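Local structure of protein SCO1, mitochondrial (Saccharomyces cerevisiae, 2B7K) at residues A[57-69]-A[97-109]. The protein acts as a copper chaperone of the mitochondrial inner membrane, needed for assembly of cytochrome c oxidase and thought to deliver or insert its copper. Numbering follows the deposited sequence.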
loop_
_atom_site.group_PDB
_atom_site.type_symbol
_atom_site.label_atom_id
_atom_site.label_comp_id
_atom_site.label_asym_id
_atom_site.label_seq_id
_atom_site.Cartn_x
_atom_site.Cartn_y
_atom_site.Cartn_z
ATOM N N CYS A 57 11.279 5.361 3.346
ATOM C CA CYS A 57 10.428 4.178 3.298
ATOM C C CYS A 57 10.314 3.531 4.674
ATOM O O CYS A 57 9.183 3.156 5.092
ATOM C CB CYS A 57 10.982 3.165 2.293
ATOM S SG CYS A 57 10.965 3.731 0.576
ATOM N N PRO A 58 11.406 3.304 5.461
ATOM C CA PRO A 58 11.259 2.773 6.822
ATOM C C PRO A 58 10.349 3.643 7.689
ATOM O O PRO A 58 9.515 3.129 8.436
ATOM C CB PRO A 58 12.694 2.750 7.340
ATOM C CG PRO A 58 13.490 2.507 6.094
ATOM C CD PRO A 58 12.831 3.437 5.107
ATOM N N ASP A 59 10.514 4.962 7.590
ATOM C CA ASP A 59 9.692 5.884 8.371
ATOM C C ASP A 59 8.213 5.782 7.986
ATOM O O ASP A 59 7.335 5.847 8.850
ATOM C CB ASP A 59 10.159 7.331 8.181
ATOM C CG ASP A 59 11.535 7.590 8.772
ATOM O OD1 ASP A 59 11.840 7.046 9.856
ATOM O OD2 ASP A 59 12.304 8.354 8.157
ATOM N N GLU A 60 7.941 5.631 6.692
ATOM C CA GLU A 60 6.562 5.522 6.217
ATOM C C GLU A 60 5.927 4.212 6.671
ATOM O O GLU A 60 4.773 4.186 7.097
ATOM C CB GLU A 60 6.512 5.603 4.689
ATOM C CG GLU A 60 6.889 6.956 4.112
ATOM C CD GLU A 60 5.836 8.023 4.359
ATOM O OE1 GLU A 60 5.635 8.419 5.528
ATOM O OE2 GLU A 60 5.204 8.466 3.375
ATOM N N LEU A 61 6.670 3.119 6.553
ATOM C CA LEU A 61 6.159 1.819 6.963
ATOM C C LEU A 61 5.924 1.800 8.472
ATOM O O LEU A 61 4.999 1.148 8.951
ATOM C CB LEU A 61 7.131 0.709 6.549
ATOM C CG LEU A 61 7.205 0.459 5.037
ATOM C CD1 LEU A 61 8.328 -0.515 4.743
ATOM C CD2 LEU A 61 5.874 -0.093 4.529
ATOM N N ASP A 62 6.755 2.518 9.220
ATOM C CA ASP A 62 6.577 2.579 10.670
ATOM C C ASP A 62 5.263 3.297 10.957
ATOM O O ASP A 62 4.465 2.837 11.771
ATOM C CB ASP A 62 7.728 3.339 11.334
ATOM C CG ASP A 62 8.907 2.442 11.670
ATOM O OD1 ASP A 62 9.960 2.975 12.088
ATOM O OD2 ASP A 62 8.783 1.207 11.524
ATOM N N LYS A 63 5.039 4.416 10.272
ATOM C CA LYS A 63 3.816 5.185 10.459
ATOM C C LYS A 63 2.603 4.325 10.117
ATOM O O LYS A 63 1.593 4.356 10.827
ATOM C CB LYS A 63 3.830 6.448 9.586
ATOM C CG LYS A 63 2.618 7.360 9.801
ATOM C CD LYS A 63 2.726 8.671 9.015
ATOM C CE LYS A 63 2.770 8.437 7.506
ATOM N NZ LYS A 63 2.864 9.723 6.742
ATOM N N LEU A 64 2.704 3.560 9.030
ATOM C CA LEU A 64 1.607 2.693 8.605
ATOM C C LEU A 64 1.268 1.669 9.697
ATOM O O LEU A 64 0.099 1.376 9.943
ATOM C CB LEU A 64 1.970 1.972 7.297
ATOM C CG LEU A 64 0.958 0.949 6.763
ATOM C CD1 LEU A 64 -0.367 1.652 6.470
ATOM C CD2 LEU A 64 1.501 0.277 5.501
ATOM N N GLY A 65 2.292 1.131 10.351
ATOM C CA GLY A 65 2.057 0.163 11.407
ATOM C C GLY A 65 1.276 0.786 12.552
ATOM O O GLY A 65 0.404 0.146 13.151
ATOM N N LEU A 66 1.584 2.039 12.861
ATOM C CA LEU A 66 0.879 2.737 13.934
ATOM C C LEU A 66 -0.582 2.902 13.535
ATOM O O LEU A 66 -1.484 2.689 14.346
ATOM C CB LEU A 66 1.500 4.110 14.184
ATOM C CG LEU A 66 2.914 4.131 14.773
ATOM C CD1 LEU A 66 3.332 5.569 15.002
ATOM C CD2 LEU A 66 2.945 3.356 16.086
ATOM N N TRP A 67 -0.804 3.287 12.281
ATOM C CA TRP A 67 -2.162 3.464 11.768
ATOM C C TRP A 67 -2.962 2.167 11.844
ATOM O O TRP A 67 -4.087 2.146 12.348
ATOM C CB TRP A 67 -2.141 3.923 10.304
ATOM C CG TRP A 67 -1.720 5.351 10.066
ATOM C CD1 TRP A 67 -1.559 6.334 10.996
ATOM C CD2 TRP A 67 -1.433 5.946 8.796
ATOM N NE1 TRP A 67 -1.186 7.514 10.383
ATOM C CE2 TRP A 67 -1.104 7.302 9.031
ATOM C CE3 TRP A 67 -1.426 5.465 7.477
ATOM C CZ2 TRP A 67 -0.767 8.185 7.998
ATOM C CZ3 TRP A 67 -1.092 6.341 6.446
ATOM C CH2 TRP A 67 -0.767 7.688 6.715
ATOM N N LEU A 68 -2.392 1.088 11.318
ATOM C CA LEU A 68 -3.070 -0.204 11.326
ATOM C C LEU A 68 -3.499 -0.648 12.719
ATOM O O LEU A 68 -4.637 -1.081 12.916
ATOM C CB LEU A 68 -2.176 -1.272 10.702
ATOM C CG LEU A 68 -1.888 -1.048 9.213
ATOM C CD1 LEU A 68 -0.860 -2.062 8.727
ATOM C CD2 LEU A 68 -3.177 -1.167 8.417
ATOM N N ASN A 69 -2.595 -0.537 13.686
ATOM C CA ASN A 69 -2.921 -0.940 15.051
ATOM C C ASN A 69 -3.981 -0.053 15.696
ATOM O O ASN A 69 -4.830 -0.541 16.438
ATOM C CB ASN A 69 -1.655 -0.968 15.904
ATOM C CG ASN A 69 -0.860 -2.244 15.711
ATOM O OD1 ASN A 69 0.306 -2.330 16.093
ATOM N ND2 ASN A 69 -1.496 -3.252 15.121
ATOM N N LYS A 97 10.329 -10.376 2.257
ATOM C CA LYS A 97 9.944 -11.041 3.497
ATOM C C LYS A 97 10.871 -10.613 4.630
ATOM O O LYS A 97 10.417 -10.318 5.737
ATOM C CB LYS A 97 9.996 -12.566 3.343
ATOM C CG LYS A 97 8.831 -13.149 2.568
ATOM C CD LYS A 97 8.810 -14.680 2.617
ATOM C CE LYS A 97 9.868 -15.300 1.712
ATOM N NZ LYS A 97 11.259 -14.978 2.124
ATOM N N GLU A 98 12.171 -10.564 4.351
ATOM C CA GLU A 98 13.133 -10.174 5.373
ATOM C C GLU A 98 12.996 -8.704 5.746
ATOM O O GLU A 98 13.029 -8.350 6.924
ATOM C CB GLU A 98 14.563 -10.466 4.913
ATOM C CG GLU A 98 15.615 -10.018 5.914
ATOM C CD GLU A 98 16.993 -10.567 5.613
ATOM O OE1 GLU A 98 17.959 -10.127 6.269
ATOM O OE2 GLU A 98 17.111 -11.443 4.730
ATOM N N TYR A 99 12.836 -7.850 4.742
ATOM C CA TYR A 99 12.680 -6.419 4.981
ATOM C C TYR A 99 11.430 -6.130 5.817
ATOM O O TYR A 99 11.481 -5.362 6.787
ATOM C CB TYR A 99 12.571 -5.669 3.649
ATOM C CG TYR A 99 12.416 -4.170 3.786
ATOM C CD1 TYR A 99 13.444 -3.385 4.313
ATOM C CD2 TYR A 99 11.248 -3.527 3.363
ATOM C CE1 TYR A 99 13.317 -1.996 4.413
ATOM C CE2 TYR A 99 11.111 -2.139 3.455
ATOM C CZ TYR A 99 12.150 -1.380 3.978
ATOM O OH TYR A 99 12.035 -0.005 4.032
ATOM N N LEU A 100 10.312 -6.744 5.444
ATOM C CA LEU A 100 9.057 -6.509 6.155
ATOM C C LEU A 100 8.955 -7.163 7.526
ATOM O O LEU A 100 8.059 -6.828 8.302
ATOM C CB LEU A 100 7.869 -6.928 5.283
ATOM C CG LEU A 100 7.647 -6.060 4.034
ATOM C CD1 LEU A 100 6.444 -6.586 3.250
ATOM C CD2 LEU A 100 7.408 -4.599 4.446
ATOM N N SER A 101 9.878 -8.073 7.841
ATOM C CA SER A 101 9.848 -8.741 9.136
ATOM C C SER A 101 10.047 -7.726 10.263
ATOM O O SER A 101 9.731 -8.004 11.424
ATOM C CB SER A 101 10.929 -9.835 9.206
ATOM O OG SER A 101 12.231 -9.279 9.162
ATOM N N ASP A 102 10.560 -6.549 9.918
ATOM C CA ASP A 102 10.788 -5.497 10.902
ATOM C C ASP A 102 9.610 -4.532 11.011
ATOM O O ASP A 102 9.683 -3.537 11.732
ATOM C CB ASP A 102 12.063 -4.726 10.556
ATOM C CG ASP A 102 13.320 -5.533 10.838
ATOM O OD1 ASP A 102 14.381 -5.215 10.263
ATOM O OD2 ASP A 102 13.246 -6.484 11.643
ATOM N N PHE A 103 8.520 -4.835 10.311
ATOM C CA PHE A 103 7.343 -3.973 10.345
ATOM C C PHE A 103 6.057 -4.731 10.672
ATOM O O PHE A 103 6.081 -5.931 10.956
ATOM C CB PHE A 103 7.212 -3.231 9.011
ATOM C CG PHE A 103 8.421 -2.404 8.662
ATOM C CD1 PHE A 103 9.404 -2.902 7.813
ATOM C CD2 PHE A 103 8.589 -1.134 9.206
ATOM C CE1 PHE A 103 10.537 -2.147 7.510
ATOM C CE2 PHE A 103 9.719 -0.369 8.910
ATOM C CZ PHE A 103 10.695 -0.879 8.059
ATOM N N HIS A 104 4.931 -4.026 10.645
ATOM C CA HIS A 104 3.642 -4.633 10.959
ATOM C C HIS A 104 3.453 -5.897 10.120
ATOM O O HIS A 104 3.594 -5.873 8.891
ATOM C CB HIS A 104 2.513 -3.624 10.707
ATOM C CG HIS A 104 1.222 -3.977 11.380
ATOM N ND1 HIS A 104 0.424 -5.022 10.968
ATOM C CD2 HIS A 104 0.582 -3.407 12.429
ATOM C CE1 HIS A 104 -0.654 -5.079 11.729
ATOM N NE2 HIS A 104 -0.584 -4.109 12.623
ATOM N N PRO A 105 3.132 -7.020 10.779
ATOM C CA PRO A 105 2.921 -8.332 10.153
ATOM C C PRO A 105 1.837 -8.411 9.079
ATOM O O PRO A 105 1.855 -9.322 8.260
ATOM C CB PRO A 105 2.592 -9.239 11.343
ATOM C CG PRO A 105 3.232 -8.536 12.514
ATOM C CD PRO A 105 2.906 -7.101 12.233
ATOM N N SER A 106 0.891 -7.476 9.092
ATOM C CA SER A 106 -0.192 -7.484 8.112
ATOM C C SER A 106 0.224 -6.960 6.742
ATOM O O SER A 106 -0.446 -7.220 5.738
ATOM C CB SER A 106 -1.380 -6.662 8.616
ATOM O OG SER A 106 -2.058 -7.343 9.654
ATOM N N ILE A 107 1.324 -6.222 6.704
ATOM C CA ILE A 107 1.804 -5.665 5.448
ATOM C C ILE A 107 2.265 -6.780 4.513
ATOM O O ILE A 107 3.080 -7.625 4.880
ATOM C CB ILE A 107 2.962 -4.672 5.692
ATOM C CG1 ILE A 107 2.490 -3.536 6.612
ATOM C CG2 ILE A 107 3.438 -4.090 4.363
ATOM C CD1 ILE A 107 3.622 -2.651 7.128
ATOM N N LEU A 108 1.718 -6.792 3.306
ATOM C CA LEU A 108 2.085 -7.819 2.337
ATOM C C LEU A 108 2.913 -7.203 1.231
ATOM O O LEU A 108 2.475 -6.249 0.577
ATOM C CB LEU A 108 0.832 -8.456 1.742
ATOM C CG LEU A 108 1.036 -9.589 0.728
ATOM C CD1 LEU A 108 1.686 -10.791 1.404
ATOM C CD2 LEU A 108 -0.312 -9.971 0.131
ATOM N N GLY A 109 4.098 -7.760 1.008
ATOM C CA GLY A 109 4.966 -7.248 -0.036
ATOM C C GLY A 109 4.614 -7.829 -1.394
ATOM O O GLY A 109 4.347 -9.032 -1.509
HETATM O O HOH W 1 4.970 -1.148 10.448
HETATM O O HOH W 2 10.517 -1.001 12.160
#
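Leu61 meets Phe103 first through its CB, which lies over one face of the phenyl ring, 3.8 Å from the Phe103 ring centroid and 24° off its normal, a CH-pi contact. Beyond CB, CG stands anti to its own carbonyl carbon (chi1 -70°), and the branch divides: CD1 runs on to Tyr99 CE2 at 3.5 Å and also touches Phe103 CE1 and Leu100 CD2, while CD2 turns to Ile107 CD1. A forked leucine suits this place because one methyl can serve the two rings and the other the end of Ile107. At the edge of the Phe103 ring, near its plane, Asp62 OD2 comes within 3.2 Å of Phe103 CE2, where the weakly positive C-H rim of the ring probably favours a carboxylate oxygen. Here, in the thioredoxin-like domain of this longer membrane protein, helix 56-75 packs beside the connection from helix 93-100 to strand 108-111; Cys57 in its first turn is probably a copper ligand, together with Cys53 and His144, and its CB lies near Tyr99 OH. Two waters bridge the segments: one joins Leu61 O to His104 N, backbone to backbone, while the other donates to Asp62 OD2 and to Asp102 O. His104 CB lies 3.9 Å from Gly65 CA, where the backbones come closest. Leu68 CD1 sits over one face of the imidazole in a CH-pi contact, 4.0 Å from the His104 ring centroid, and Ser106 N donates to His104 ND1 at 3.1 Å, nearly in the ring plane, which fixes the ring's rotation. Replacing His104 with alanine would probably leave Leu68 CD1 without its flat partner and Ser106 N without its acceptor. Deeper in, Leu64 CD2 and Ile107 CD1 meet tip to tip at 4.0 Å, with Phe83 of strand 80-85 touching Ile107 as well.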